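Local coordinates for peptidase, M20/M25/M40 family (Staphylococcus aureus, PDB 4EWT), which probably hydrolyses amide bonds of N-acylated amino acids or related substrates, as a dinuclear manganese enzyme of the M20 peptidase family, at residues T221-R226 against G233-G238; V216-T221 against K275-G280; V114-L119 against V130-Q135; K71-R76 against G381-D386. One frame throughout, in Å; residues are numbered along the deposited sequence.

The four contacts fall into two pairs at opposite sides of the chain's centre. Interactions 3 and 4 share the mixed sheet at the core of the catalytic domain, where strands 72-78 and 129-135 are neighbours. Interactions 1 and 2 lie in the smaller domain; both use helix 208-226 and share Thr221. Within each pair the centres are about 9 Å apart. About 39 to 47 Å separates the centres of one pair from those of the other. Along the chain, interaction 4 spans everything: interaction 3 closes early within it, then interaction 2 encloses interaction 1. The catalytic domain is thus completed by the C-terminal helix, with the smaller domain inserted between.

Interaction 1: T221-R226 against G233-G238; sequences TVVSRR and GVVTIG. With PE7 (1-deoxy-1-thio-heptaethylene glycol), chain L.
Val223 and Val222 of helix 208-226 meet Val235 on strand 233-242 through methyl groups. Val223 CG2 lies 4.0 Å from Val235 CG2. Val222 CG1 reaches the same methyl of Val235 at 4.1 Å, and these two side chains cross at about a right angle. The Val235 CG2 methyl thus sits against both helix valines. Its place follows from chi1 near 180°, which sets CG2 beside the backbone N. Val223 CG2 also rests on the strand backbone, 3.8 Å from Gly233 O.

No hydrogen bond joins the two segments. Polar groups bond within the helix or to other subunits: Arg225 NE donates to Ser224 O at 2.9 Å, nearly straight at 171°, but from above the carbonyl plane. Arg225 NH2 bonds Thr236 OG1 of the second subunit. Arg226 lays one guanidinium face under PE7, with NH1 3.7 Å from PE7 C18. The helix-strand join therefore rests on apolar packing, while Arg225 bonds to neighbouring subunits and Arg226 lies against PE7 and bonds to the fourth subunit.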
loop_
_atom_site.group_PDB
_atom_site.type_symbol
_atom_site.label_atom_id
_atom_site.label_comp_id
_atom_site.label_asym_id
_atom_site.label_seq_id
_atom_site.Cartn_x
_atom_site.Cartn_y
_atom_site.Cartn_z
ATOM N N THR A 221 4.451 -7.980 -3.640
ATOM C CA THR A 221 4.579 -9.199 -2.849
ATOM C C THR A 221 4.818 -10.441 -3.678
ATOM O O THR A 221 5.269 -11.443 -3.139
ATOM C CB THR A 221 3.366 -9.469 -1.935
ATOM O OG1 THR A 221 2.172 -9.554 -2.736
ATOM C CG2 THR A 221 3.231 -8.382 -0.867
ATOM N N VAL A 222 4.532 -10.392 -4.976
ATOM C CA VAL A 222 4.850 -11.539 -5.846
ATOM C C VAL A 222 6.350 -11.842 -5.821
ATOM O O VAL A 222 6.773 -12.963 -5.509
ATOM C CB VAL A 222 4.360 -11.328 -7.289
ATOM C CG1 VAL A 222 4.783 -12.496 -8.185
ATOM C CG2 VAL A 222 2.834 -11.151 -7.298
ATOM N N VAL A 223 7.165 -10.824 -6.102
ATOM C CA VAL A 223 8.599 -11.023 -6.025
ATOM C C VAL A 223 9.037 -11.104 -4.558
ATOM O O VAL A 223 9.901 -11.920 -4.208
ATOM C CB VAL A 223 9.398 -9.974 -6.873
ATOM C CG1 VAL A 223 10.889 -10.035 -6.579
ATOM C CG2 VAL A 223 9.176 -10.224 -8.390
ATOM N N SER A 224 8.438 -10.305 -3.682
ATOM C CA SER A 224 9.060 -10.126 -2.362
ATOM C C SER A 224 8.669 -11.197 -1.349
ATOM O O SER A 224 9.345 -11.350 -0.319
ATOM C CB SER A 224 8.749 -8.729 -1.790
ATOM O OG SER A 224 7.476 -8.733 -1.173
ATOM N N ARG A 225 7.610 -11.929 -1.625
ATOM C CA ARG A 225 7.047 -12.912 -0.733
ATOM C C ARG A 225 6.831 -14.284 -1.394
ATOM O O ARG A 225 7.171 -15.275 -0.849
ATOM C CB ARG A 225 5.799 -12.392 -0.024
ATOM C CG ARG A 225 5.961 -11.219 0.845
ATOM C CD ARG A 225 6.492 -11.591 2.162
ATOM N NE ARG A 225 7.914 -11.715 2.177
ATOM C CZ ARG A 225 8.645 -12.102 3.199
ATOM N NH1 ARG A 225 8.114 -12.450 4.321
ATOM N NH2 ARG A 225 9.914 -12.164 3.079
ATOM N N ARG A 226 6.293 -14.282 -2.590
ATOM C CA ARG A 226 5.808 -15.512 -3.235
ATOM C C ARG A 226 6.909 -16.333 -3.915
ATOM O O ARG A 226 6.751 -17.541 -4.135
ATOM C CB ARG A 226 4.723 -15.166 -4.257
ATOM C CG ARG A 226 3.483 -14.549 -3.630
ATOM C CD ARG A 226 2.902 -15.470 -2.576
ATOM N NE ARG A 226 1.530 -15.103 -2.235
ATOM C CZ ARG A 226 0.999 -15.247 -1.028
ATOM N NH1 ARG A 226 1.743 -15.717 -0.038
ATOM N NH2 ARG A 226 -0.268 -14.902 -0.811
ATOM N N GLY A 233 13.099 -13.658 -10.497
ATOM C CA GLY A 233 11.833 -13.219 -11.064
ATOM C C GLY A 233 11.741 -11.702 -11.096
ATOM O O GLY A 233 12.355 -11.022 -10.261
ATOM N N VAL A 234 10.993 -11.175 -12.069
ATOM C CA VAL A 234 10.797 -9.732 -12.199
ATOM C C VAL A 234 9.359 -9.505 -12.610
ATOM O O VAL A 234 8.859 -10.184 -13.517
ATOM C CB VAL A 234 11.663 -9.072 -13.319
ATOM C CG1 VAL A 234 11.681 -7.522 -13.169
ATOM C CG2 VAL A 234 13.050 -9.596 -13.333
ATOM N N VAL A 235 8.705 -8.558 -11.943
ATOM C CA VAL A 235 7.369 -8.128 -12.320
ATOM C C VAL A 235 7.410 -6.624 -12.399
ATOM O O VAL A 235 7.571 -5.928 -11.368
ATOM C CB VAL A 235 6.281 -8.632 -11.319
ATOM C CG1 VAL A 235 4.910 -8.169 -11.751
ATOM C CG2 VAL A 235 6.300 -10.169 -11.233
ATOM N N THR A 236 7.335 -6.124 -13.632
ATOM C CA THR A 236 7.352 -4.679 -13.902
ATOM C C THR A 236 6.013 -4.208 -14.483
ATOM O O THR A 236 5.496 -4.822 -15.433
ATOM C CB THR A 236 8.494 -4.301 -14.866
ATOM O OG1 THR A 236 9.735 -4.343 -14.163
ATOM C CG2 THR A 236 8.313 -2.873 -15.408
ATOM N N ILE A 237 5.443 -3.144 -13.908
ATOM C CA ILE A 237 4.323 -2.451 -14.536
ATOM C C ILE A 237 4.922 -1.274 -15.272
ATOM O O ILE A 237 5.274 -0.277 -14.654
ATOM C CB ILE A 237 3.256 -1.921 -13.546
ATOM C CG1 ILE A 237 2.621 -3.054 -12.742
ATOM C CG2 ILE A 237 2.160 -1.153 -14.305
ATOM C CD1 ILE A 237 1.945 -4.140 -13.611
ATOM N N GLY A 238 5.044 -1.403 -16.594
ATOM C CA GLY A 238 5.599 -0.353 -17.415
ATOM C C GLY A 238 4.589 0.666 -17.906
ATOM O O GLY A 238 4.967 1.753 -18.349
HETATM S S1 PE7 L . 4.229 -27.310 6.120
HETATM C C2 PE7 L . 3.126 -28.627 6.761
HETATM C C3 PE7 L . 1.768 -28.090 7.205
HETATM O O4 PE7 L . 1.006 -27.674 6.053
HETATM C C5 PE7 L . -0.390 -27.658 6.369
HETATM C C6 PE7 L . -0.952 -26.288 6.048
HETATM O O7 PE7 L . -0.990 -26.231 4.621
HETATM C C8 PE7 L . -1.370 -24.910 4.217
HETATM C C9 PE7 L . -1.356 -24.750 2.707
HETATM O O10 PE7 L . -0.296 -25.490 2.146
HETATM C C11 PE7 L . 0.192 -24.822 0.988
HETATM C C12 PE7 L . 1.680 -24.553 1.047
HETATM O O13 PE7 L . 1.850 -23.205 0.583
HETATM C C14 PE7 L . 3.207 -22.775 0.596
HETATM C C15 PE7 L . 3.118 -21.260 0.673
HETATM O O16 PE7 L . 2.188 -20.853 -0.308
HETATM C C17 PE7 L . 2.057 -19.437 -0.321
HETATM C C18 PE7 L . 0.785 -19.140 -1.079
HETATM O O19 PE7 L . -0.251 -19.236 -0.106
HETATM C C20 PE7 L . -1.459 -18.699 -0.654
HETATM C C21 PE7 L . -2.691 -19.504 -0.210
HETATM O O22 PE7 L . -2.414 -20.912 -0.183
#

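Interaction 2: V216-T221 against K275-G280; sequences VTALQT and KRLSKG. With PE7 (1-deoxy-1-thio-heptaethylene glycol), chain L.
Leu277 projects from helix 264-285 onto helix 208-226, where it meets Leu219 and Ala218. Its CD1 methyl does most of the touching. It lies 3.7 Å from Leu219 CA, so the branch rests on the backbone of the facing helix. The same methyl stands 3.9 Å from Leu219 CD1, and the two leucine side chains cross obliquely. Leu219 starts off to one side of the contact, but its end swings nearer, with CG anti to the backbone N at chi1 -167°. The other branch of Leu277 makes a longer contact, from CD2 to Ala218 CB at 4.3 Å.

These two helices pack side by side against the antiparallel sheet of the smaller domain, an alpha-beta layer consistent with the dimerisation domain of M20 peptidases. Leu219 also touches Val235 and Ile237 of strand 233-242, beneath the helices.

No hydrogen bond crosses between the two segments. Within helix 208-226, Ala218 O takes two donors, Thr221 N and Thr221 OG1. The hydroxyl bond is 2.6 Å long and runs nearly along the C=O axis.

At the edge, PE7 lies over one face of the Arg276 guanidinium, with Arg276 NH2 3.5 Å from PE7 C20. Arg276 NH2 also forms a salt bridge with Glu273. Tyr285 of the fourth subunit packs on Ala218.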
loop_
_atom_site.group_PDB
_atom_site.type_symbol
_atom_site.label_atom_id
_atom_site.label_comp_id
_atom_site.label_asym_id
_atom_site.label_seq_id
_atom_site.Cartn_x
_atom_site.Cartn_y
_atom_site.Cartn_z
ATOM N N VAL A 216 -0.945 -2.122 -7.698
ATOM C CA VAL A 216 0.498 -1.995 -7.938
ATOM C C VAL A 216 1.278 -2.256 -6.645
ATOM O O VAL A 216 2.258 -2.987 -6.684
ATOM C CB VAL A 216 0.896 -0.639 -8.618
ATOM C CG1 VAL A 216 2.402 -0.468 -8.694
ATOM C CG2 VAL A 216 0.288 -0.539 -10.054
ATOM N N THR A 217 0.821 -1.696 -5.512
ATOM C CA THR A 217 1.449 -1.925 -4.222
ATOM C C THR A 217 1.395 -3.393 -3.783
ATOM O O THR A 217 2.399 -3.935 -3.316
ATOM C CB THR A 217 0.827 -1.048 -3.089
ATOM O OG1 THR A 217 -0.544 -1.442 -2.891
ATOM C CG2 THR A 217 0.906 0.437 -3.438
ATOM N N ALA A 218 0.231 -4.032 -3.928
ATOM C CA ALA A 218 0.081 -5.452 -3.592
ATOM C C ALA A 218 0.922 -6.371 -4.500
ATOM O O ALA A 218 1.394 -7.432 -4.078
ATOM C CB ALA A 218 -1.404 -5.853 -3.635
ATOM N N LEU A 219 1.079 -5.979 -5.759
ATOM C CA LEU A 219 1.845 -6.766 -6.717
ATOM C C LEU A 219 3.314 -6.989 -6.300
ATOM O O LEU A 219 3.929 -7.976 -6.707
ATOM C CB LEU A 219 1.816 -6.086 -8.073
ATOM C CG LEU A 219 2.297 -6.881 -9.292
ATOM C CD1 LEU A 219 1.379 -8.073 -9.556
ATOM C CD2 LEU A 219 2.307 -5.950 -10.459
ATOM N N GLN A 220 3.858 -6.081 -5.495
ATOM C CA GLN A 220 5.262 -6.164 -5.079
ATOM C C GLN A 220 5.514 -7.419 -4.238
ATOM O O GLN A 220 6.652 -7.867 -4.150
ATOM C CB GLN A 220 5.684 -4.912 -4.302
ATOM C CG GLN A 220 5.448 -3.583 -5.094
ATOM C CD GLN A 220 5.853 -3.688 -6.554
ATOM O OE1 GLN A 220 5.020 -3.490 -7.457
ATOM N NE2 GLN A 220 7.125 -3.998 -6.796
ATOM N N THR A 221 4.451 -7.980 -3.640
ATOM C CA THR A 221 4.579 -9.199 -2.849
ATOM C C THR A 221 4.818 -10.441 -3.678
ATOM O O THR A 221 5.269 -11.443 -3.139
ATOM C CB THR A 221 3.366 -9.469 -1.935
ATOM O OG1 THR A 221 2.172 -9.554 -2.736
ATOM C CG2 THR A 221 3.231 -8.382 -0.867
ATOM N N LYS A 275 -2.454 -13.637 -11.266
ATOM C CA LYS A 275 -3.864 -14.004 -11.431
ATOM C C LYS A 275 -4.649 -13.987 -10.125
ATOM O O LYS A 275 -5.805 -13.591 -10.132
ATOM C CB LYS A 275 -4.017 -15.347 -12.173
ATOM C CG LYS A 275 -3.742 -15.195 -13.653
ATOM C CD LYS A 275 -3.622 -16.528 -14.421
ATOM C CE LYS A 275 -3.527 -16.247 -15.919
ATOM N NZ LYS A 275 -3.568 -17.517 -16.754
ATOM N N ARG A 276 -4.016 -14.358 -9.004
ATOM C CA ARG A 276 -4.684 -14.338 -7.683
ATOM C C ARG A 276 -4.947 -12.907 -7.224
ATOM O O ARG A 276 -6.032 -12.570 -6.736
ATOM C CB ARG A 276 -3.833 -15.049 -6.609
ATOM C CG ARG A 276 -4.597 -15.300 -5.271
ATOM C CD ARG A 276 -3.618 -15.437 -4.081
ATOM N NE ARG A 276 -2.671 -16.530 -4.263
ATOM C CZ ARG A 276 -2.885 -17.792 -3.896
ATOM N NH1 ARG A 276 -4.025 -18.156 -3.282
ATOM N NH2 ARG A 276 -1.938 -18.701 -4.118
ATOM N N LEU A 277 -3.939 -12.065 -7.364
ATOM C CA LEU A 277 -4.099 -10.647 -7.054
ATOM C C LEU A 277 -5.129 -9.970 -7.920
ATOM O O LEU A 277 -5.872 -9.127 -7.445
ATOM C CB LEU A 277 -2.779 -9.915 -7.168
ATOM C CG LEU A 277 -1.763 -10.353 -6.124
ATOM C CD1 LEU A 277 -0.428 -9.712 -6.503
ATOM C CD2 LEU A 277 -2.222 -9.946 -4.713
ATOM N N SER A 278 -5.170 -10.336 -9.191
ATOM C CA SER A 278 -6.064 -9.691 -10.138
ATOM C C SER A 278 -7.538 -10.041 -9.872
ATOM O O SER A 278 -8.404 -9.152 -9.826
ATOM C CB SER A 278 -5.657 -10.056 -11.570
ATOM O OG SER A 278 -6.667 -9.628 -12.464
ATOM N N LYS A 279 -7.818 -11.334 -9.703
ATOM C CA LYS A 279 -9.143 -11.808 -9.287
ATOM C C LYS A 279 -9.589 -11.235 -7.922
ATOM O O LYS A 279 -10.748 -10.832 -7.751
ATOM C CB LYS A 279 -9.148 -13.333 -9.223
ATOM C CG LYS A 279 -10.451 -13.936 -8.784
ATOM C CD LYS A 279 -10.579 -14.103 -7.249
ATOM C CE LYS A 279 -11.655 -15.140 -6.884
ATOM N NZ LYS A 279 -12.932 -14.446 -6.526
ATOM N N GLY A 280 -8.680 -11.267 -6.952
ATOM C CA GLY A 280 -8.955 -10.783 -5.612
ATOM C C GLY A 280 -9.227 -9.284 -5.575
ATOM O O GLY A 280 -9.984 -8.808 -4.720
HETATM S S1 PE7 L . 4.229 -27.310 6.120
HETATM C C2 PE7 L . 3.126 -28.627 6.761
HETATM C C3 PE7 L . 1.768 -28.090 7.205
HETATM O O4 PE7 L . 1.006 -27.674 6.053
HETATM C C5 PE7 L . -0.390 -27.658 6.369
HETATM C C6 PE7 L . -0.952 -26.288 6.048
HETATM O O7 PE7 L . -0.990 -26.231 4.621
HETATM C C8 PE7 L . -1.370 -24.910 4.217
HETATM C C9 PE7 L . -1.356 -24.750 2.707
HETATM O O10 PE7 L . -0.296 -25.490 2.146
HETATM C C11 PE7 L . 0.192 -24.822 0.988
HETATM C C12 PE7 L . 1.680 -24.553 1.047
HETATM O O13 PE7 L . 1.850 -23.205 0.583
HETATM C C14 PE7 L . 3.207 -22.775 0.596
HETATM C C15 PE7 L . 3.118 -21.260 0.673
HETATM O O16 PE7 L . 2.188 -20.853 -0.308
HETATM C C17 PE7 L . 2.057 -19.437 -0.321
HETATM C C18 PE7 L . 0.785 -19.140 -1.079
HETATM O O19 PE7 L . -0.251 -19.236 -0.106
HETATM C C20 PE7 L . -1.459 -18.699 -0.654
HETATM C C21 PE7 L . -2.691 -19.504 -0.210
HETATM O O22 PE7 L . -2.414 -20.912 -0.183
#

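Interaction 3: V114-L119 against V130-Q135; sequences VLAETL and VVVIHQ
In the beta-alpha-beta crossover from strand 72-78 through helix 105-120 to strand 129-135, Ala116 and Leu119 pack on Val132 and Val130. The helix lies against one side of the central mixed sheet. Ala116 CB meets Val132 CG2 at 4.0 Å. That valine has CG2 beside its backbone N, with chi1 near 180°, and turns this branch to the helix. One helical turn on, Leu119 CD1 makes a longer contact, 4.3 Å from Val130 CG2. Both pairs are methyl to methyl, and no hydrogen bond crosses between the segments.

Within the helix, Val114 O is gripped twice. Thr118 OG1 donates to it at 2.7 Å and Thr118 N at 3.1 Å, from opposite faces of the carbonyl plane. On the strand, Val130 and Val132 also touch Ile75 of the neighbouring strand 72-78. Ile64 of strand 60-65, the neighbour on the other side, also touches both valines. The helix begins at His105, a manganese ligand, and its packing here closes a beta-alpha-beta crossover of the alpha/beta catalytic domain, as in this clan.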
loop_
_atom_site.group_PDB
_atom_site.type_symbol
_atom_site.label_atom_id
_atom_site.label_comp_id
_atom_site.label_asym_id
_atom_site.label_seq_id
_atom_site.Cartn_x
_atom_site.Cartn_y
_atom_site.Cartn_z
ATOM N N VAL A 114 31.660 -17.282 -42.397
ATOM C CA VAL A 114 33.050 -17.656 -42.660
ATOM C C VAL A 114 33.404 -19.032 -42.068
ATOM O O VAL A 114 34.176 -19.791 -42.659
ATOM C CB VAL A 114 34.036 -16.545 -42.191
ATOM C CG1 VAL A 114 35.488 -16.961 -42.412
ATOM C CG2 VAL A 114 33.746 -15.241 -42.922
ATOM N N LEU A 115 32.828 -19.363 -40.918
ATOM C CA LEU A 115 33.015 -20.691 -40.354
ATOM C C LEU A 115 32.369 -21.761 -41.233
ATOM O O LEU A 115 32.938 -22.832 -41.424
ATOM C CB LEU A 115 32.457 -20.767 -38.939
ATOM C CG LEU A 115 32.418 -22.164 -38.296
ATOM C CD1 LEU A 115 33.809 -22.757 -38.141
ATOM C CD2 LEU A 115 31.719 -22.094 -36.948
ATOM N N ALA A 116 31.176 -21.468 -41.750
ATOM C CA ALA A 116 30.441 -22.429 -42.567
ATOM C C ALA A 116 31.187 -22.741 -43.865
ATOM O O ALA A 116 31.323 -23.909 -44.242
ATOM C CB ALA A 116 29.040 -21.923 -42.856
ATOM N N GLU A 117 31.676 -21.692 -44.523
ATOM C CA GLU A 117 32.553 -21.807 -45.691
ATOM C C GLU A 117 33.742 -22.708 -45.379
ATOM O O GLU A 117 34.081 -23.609 -46.164
ATOM C CB GLU A 117 33.040 -20.416 -46.115
ATOM C CG GLU A 117 34.152 -20.425 -47.177
ATOM C CD GLU A 117 34.686 -19.032 -47.476
ATOM O OE1 GLU A 117 35.920 -18.848 -47.479
ATOM O OE2 GLU A 117 33.875 -18.117 -47.704
ATOM N N THR A 118 34.353 -22.467 -44.220
ATOM C CA THR A 118 35.530 -23.216 -43.785
ATOM C C THR A 118 35.211 -24.686 -43.509
ATOM O O THR A 118 35.920 -25.562 -43.988
ATOM C CB THR A 118 36.183 -22.570 -42.556
ATOM O OG1 THR A 118 36.459 -21.194 -42.840
ATOM C CG2 THR A 118 37.480 -23.275 -42.205
ATOM N N LEU A 119 34.140 -24.956 -42.764
ATOM C CA LEU A 119 33.725 -26.338 -42.503
ATOM C C LEU A 119 33.379 -27.074 -43.796
ATOM O O LEU A 119 33.582 -28.282 -43.894
ATOM C CB LEU A 119 32.545 -26.400 -41.516
ATOM C CG LEU A 119 32.785 -25.975 -40.058
ATOM C CD1 LEU A 119 31.481 -25.928 -39.277
ATOM C CD2 LEU A 119 33.797 -26.902 -39.357
ATOM N N VAL A 130 26.546 -30.832 -40.548
ATOM C CA VAL A 130 26.353 -29.583 -39.841
ATOM C C VAL A 130 25.121 -28.932 -40.450
ATOM O O VAL A 130 24.983 -28.864 -41.675
ATOM C CB VAL A 130 27.543 -28.621 -40.010
ATOM C CG1 VAL A 130 27.335 -27.367 -39.171
ATOM C CG2 VAL A 130 28.843 -29.291 -39.626
ATOM N N VAL A 131 24.221 -28.477 -39.591
ATOM C CA VAL A 131 23.102 -27.656 -40.012
ATOM C C VAL A 131 23.354 -26.246 -39.482
ATOM O O VAL A 131 23.245 -25.995 -38.289
ATOM C CB VAL A 131 21.739 -28.211 -39.490
ATOM C CG1 VAL A 131 20.601 -27.256 -39.807
ATOM C CG2 VAL A 131 21.455 -29.579 -40.103
ATOM N N VAL A 132 23.702 -25.334 -40.374
ATOM C CA VAL A 132 23.856 -23.946 -40.002
ATOM C C VAL A 132 22.492 -23.278 -40.096
ATOM O O VAL A 132 21.828 -23.361 -41.132
ATOM C CB VAL A 132 24.869 -23.235 -40.906
ATOM C CG1 VAL A 132 25.018 -21.787 -40.491
ATOM C CG2 VAL A 132 26.202 -23.958 -40.850
ATOM N N ILE A 133 22.078 -22.642 -39.000
ATOM C CA ILE A 133 20.801 -21.954 -38.921
ATOM C C ILE A 133 21.034 -20.445 -38.905
ATOM O O ILE A 133 21.569 -19.903 -37.938
ATOM C CB ILE A 133 20.008 -22.382 -37.647
ATOM C CG1 ILE A 133 19.686 -23.879 -37.685
ATOM C CG2 ILE A 133 18.718 -21.566 -37.490
ATOM C CD1 ILE A 133 19.153 -24.434 -36.362
ATOM N N HIS A 134 20.644 -19.775 -39.986
ATOM C CA HIS A 134 20.641 -18.320 -40.025
ATOM C C HIS A 134 19.217 -17.844 -39.742
ATOM O O HIS A 134 18.324 -18.000 -40.581
ATOM C CB HIS A 134 21.152 -17.804 -41.381
ATOM C CG HIS A 134 22.631 -17.949 -41.567
ATOM N ND1 HIS A 134 23.187 -18.894 -42.403
ATOM C CD2 HIS A 134 23.669 -17.262 -41.032
ATOM C CE1 HIS A 134 24.504 -18.778 -42.380
ATOM N NE2 HIS A 134 24.823 -17.801 -41.550
ATOM N N GLN A 135 19.013 -17.285 -38.549
ATOM C CA GLN A 135 17.675 -17.004 -38.026
ATOM C C GLN A 135 17.310 -15.520 -38.046
ATOM O O GLN A 135 18.066 -14.689 -37.546
ATOM C CB GLN A 135 17.548 -17.547 -36.596
ATOM C CG GLN A 135 16.131 -17.538 -36.027
ATOM C CD GLN A 135 16.117 -17.510 -34.515
ATOM O OE1 GLN A 135 16.555 -18.455 -33.853
ATOM N NE2 GLN A 135 15.619 -16.416 -33.954
#

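Interaction 4: K71-R76 against G381-D386; sequences KTLAIR and GTVVLD
Leu73 and Val384 make the tight centre of this contact between strand 72-78 and helix 372-386. Leu73 CD2 lies 3.7 Å from Val384 CG2 and 3.9 Å from Val384 CA. The leucine branch therefore reaches the helix backbone as well as the side chain. Its chain leaves the strand with CG anti to the backbone N, at chi1 174°. Ile75, two residues along the strand, brings CG2 to the same Val384 methyl at 4.1 Å and meets that side chain at about a right angle. Val384 CG2 is thus shared by two strand residues.

The packing is looser towards Val383. Its CG1 stands 4.5 Å from Leu73 CD2, and Val383 turns also to Leu161 of strand 159-166 and Leu314 of helix 304-316.

The solvent side is polar. Lys71 is exposed and forms a cation-pi contact with Tyr387. Asp386, also exposed, bonds through OD2 to the hydroxyl of Tyr309. Neither touches across the two segments.

The segments 72-76 and 381-386 run nearly antiparallel, at 172°, with a closest axis approach of 9.9 Å. No hydrogen bond links them. The last long helix of the chain is therefore held on the catalytic-domain sheet here by buried aliphatic contacts, while Lys71 and Asp386 lie at the exposed border.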
loop_
_atom_site.group_PDB
_atom_site.type_symbol
_atom_site.label_atom_id
_atom_site.label_comp_id
_atom_site.label_asym_id
_atom_site.label_seq_id
_atom_site.Cartn_x
_atom_site.Cartn_y
_atom_site.Cartn_z
ATOM N N LYS A 71 26.102 -38.174 -36.809
ATOM C CA LYS A 71 25.305 -37.203 -36.075
ATOM C C LYS A 71 24.991 -35.953 -36.857
ATOM O O LYS A 71 25.596 -35.691 -37.872
ATOM C CB LYS A 71 26.107 -36.786 -34.870
ATOM C CG LYS A 71 26.195 -37.830 -33.856
ATOM C CD LYS A 71 27.397 -37.706 -33.032
ATOM C CE LYS A 71 27.247 -38.518 -31.768
ATOM N NZ LYS A 71 28.183 -38.063 -30.726
ATOM N N THR A 72 24.067 -35.156 -36.356
ATOM C CA THR A 72 23.793 -33.869 -36.964
ATOM C C THR A 72 23.798 -32.802 -35.883
ATOM O O THR A 72 23.013 -32.859 -34.930
ATOM C CB THR A 72 22.439 -33.868 -37.694
ATOM O OG1 THR A 72 22.430 -34.899 -38.690
ATOM C CG2 THR A 72 22.190 -32.525 -38.362
ATOM N N LEU A 73 24.707 -31.847 -36.037
ATOM C CA LEU A 73 24.842 -30.750 -35.109
ATOM C C LEU A 73 24.391 -29.474 -35.788
ATOM O O LEU A 73 24.882 -29.130 -36.868
ATOM C CB LEU A 73 26.295 -30.601 -34.663
ATOM C CG LEU A 73 26.622 -29.385 -33.795
ATOM C CD1 LEU A 73 25.900 -29.459 -32.443
ATOM C CD2 LEU A 73 28.121 -29.259 -33.600
ATOM N N ALA A 74 23.451 -28.781 -35.151
ATOM C CA ALA A 74 23.014 -27.492 -35.648
ATOM C C ALA A 74 23.770 -26.388 -34.932
ATOM O O ALA A 74 23.977 -26.445 -33.716
ATOM C CB ALA A 74 21.519 -27.321 -35.488
ATOM N N ILE A 75 24.202 -25.395 -35.699
ATOM C CA ILE A 75 24.844 -24.209 -35.137
ATOM C C ILE A 75 24.064 -22.973 -35.586
ATOM O O ILE A 75 23.685 -22.858 -36.745
ATOM C CB ILE A 75 26.355 -24.142 -35.493
ATOM C CG1 ILE A 75 26.572 -24.202 -37.006
ATOM C CG2 ILE A 75 27.100 -25.304 -34.810
ATOM C CD1 ILE A 75 28.022 -24.067 -37.422
ATOM N N ARG A 76 23.795 -22.069 -34.654
ATOM C CA ARG A 76 22.791 -21.036 -34.880
ATOM C C ARG A 76 23.364 -19.616 -34.807
ATOM O O ARG A 76 24.122 -19.290 -33.896
ATOM C CB ARG A 76 21.640 -21.232 -33.886
ATOM C CG ARG A 76 20.498 -20.253 -34.004
ATOM C CD ARG A 76 20.739 -18.998 -33.180
ATOM N NE ARG A 76 19.465 -18.382 -32.848
ATOM C CZ ARG A 76 19.266 -17.519 -31.856
ATOM N NH1 ARG A 76 20.271 -17.120 -31.071
ATOM N NH2 ARG A 76 18.045 -17.064 -31.655
ATOM N N GLY A 381 33.733 -24.011 -34.360
ATOM C CA GLY A 381 34.398 -24.968 -35.235
ATOM C C GLY A 381 35.028 -26.139 -34.497
ATOM O O GLY A 381 34.898 -27.291 -34.920
ATOM N N THR A 382 35.721 -25.837 -33.402
ATOM C CA THR A 382 36.342 -26.858 -32.559
ATOM C C THR A 382 35.300 -27.850 -32.040
ATOM O O THR A 382 35.513 -29.065 -32.058
ATOM C CB THR A 382 37.083 -26.213 -31.367
ATOM O OG1 THR A 382 38.138 -25.374 -31.861
ATOM C CG2 THR A 382 37.663 -27.277 -30.435
ATOM N N VAL A 383 34.169 -27.328 -31.580
ATOM C CA VAL A 383 33.084 -28.187 -31.125
ATOM C C VAL A 383 32.598 -29.053 -32.283
ATOM O O VAL A 383 32.467 -30.263 -32.138
ATOM C CB VAL A 383 31.939 -27.379 -30.496
ATOM C CG1 VAL A 383 30.772 -28.289 -30.139
ATOM C CG2 VAL A 383 32.443 -26.652 -29.259
ATOM N N VAL A 384 32.375 -28.437 -33.441
ATOM C CA VAL A 384 31.905 -29.173 -34.610
ATOM C C VAL A 384 32.830 -30.331 -34.993
ATOM O O VAL A 384 32.357 -31.426 -35.312
ATOM C CB VAL A 384 31.695 -28.241 -35.823
ATOM C CG1 VAL A 384 31.369 -29.048 -37.074
ATOM C CG2 VAL A 384 30.596 -27.228 -35.525
ATOM N N LEU A 385 34.140 -30.094 -34.953
ATOM C CA LEU A 385 35.100 -31.113 -35.375
ATOM C C LEU A 385 35.230 -32.254 -34.367
ATOM O O LEU A 385 35.327 -33.413 -34.768
ATOM C CB LEU A 385 36.469 -30.508 -35.706
ATOM C CG LEU A 385 36.627 -29.619 -36.948
ATOM C CD1 LEU A 385 38.101 -29.337 -37.146
ATOM C CD2 LEU A 385 36.040 -30.237 -38.217
ATOM N N ASP A 386 35.215 -31.935 -33.071
ATOM C CA ASP A 386 35.229 -32.976 -32.034
ATOM C C ASP A 386 33.931 -33.774 -32.009
ATOM O O ASP A 386 33.954 -34.996 -32.101
ATOM C CB ASP A 386 35.518 -32.406 -30.651
ATOM C CG ASP A 386 35.748 -33.498 -29.619
ATOM O OD1 ASP A 386 36.874 -34.022 -29.544
ATOM O OD2 ASP A 386 34.800 -33.842 -28.890
#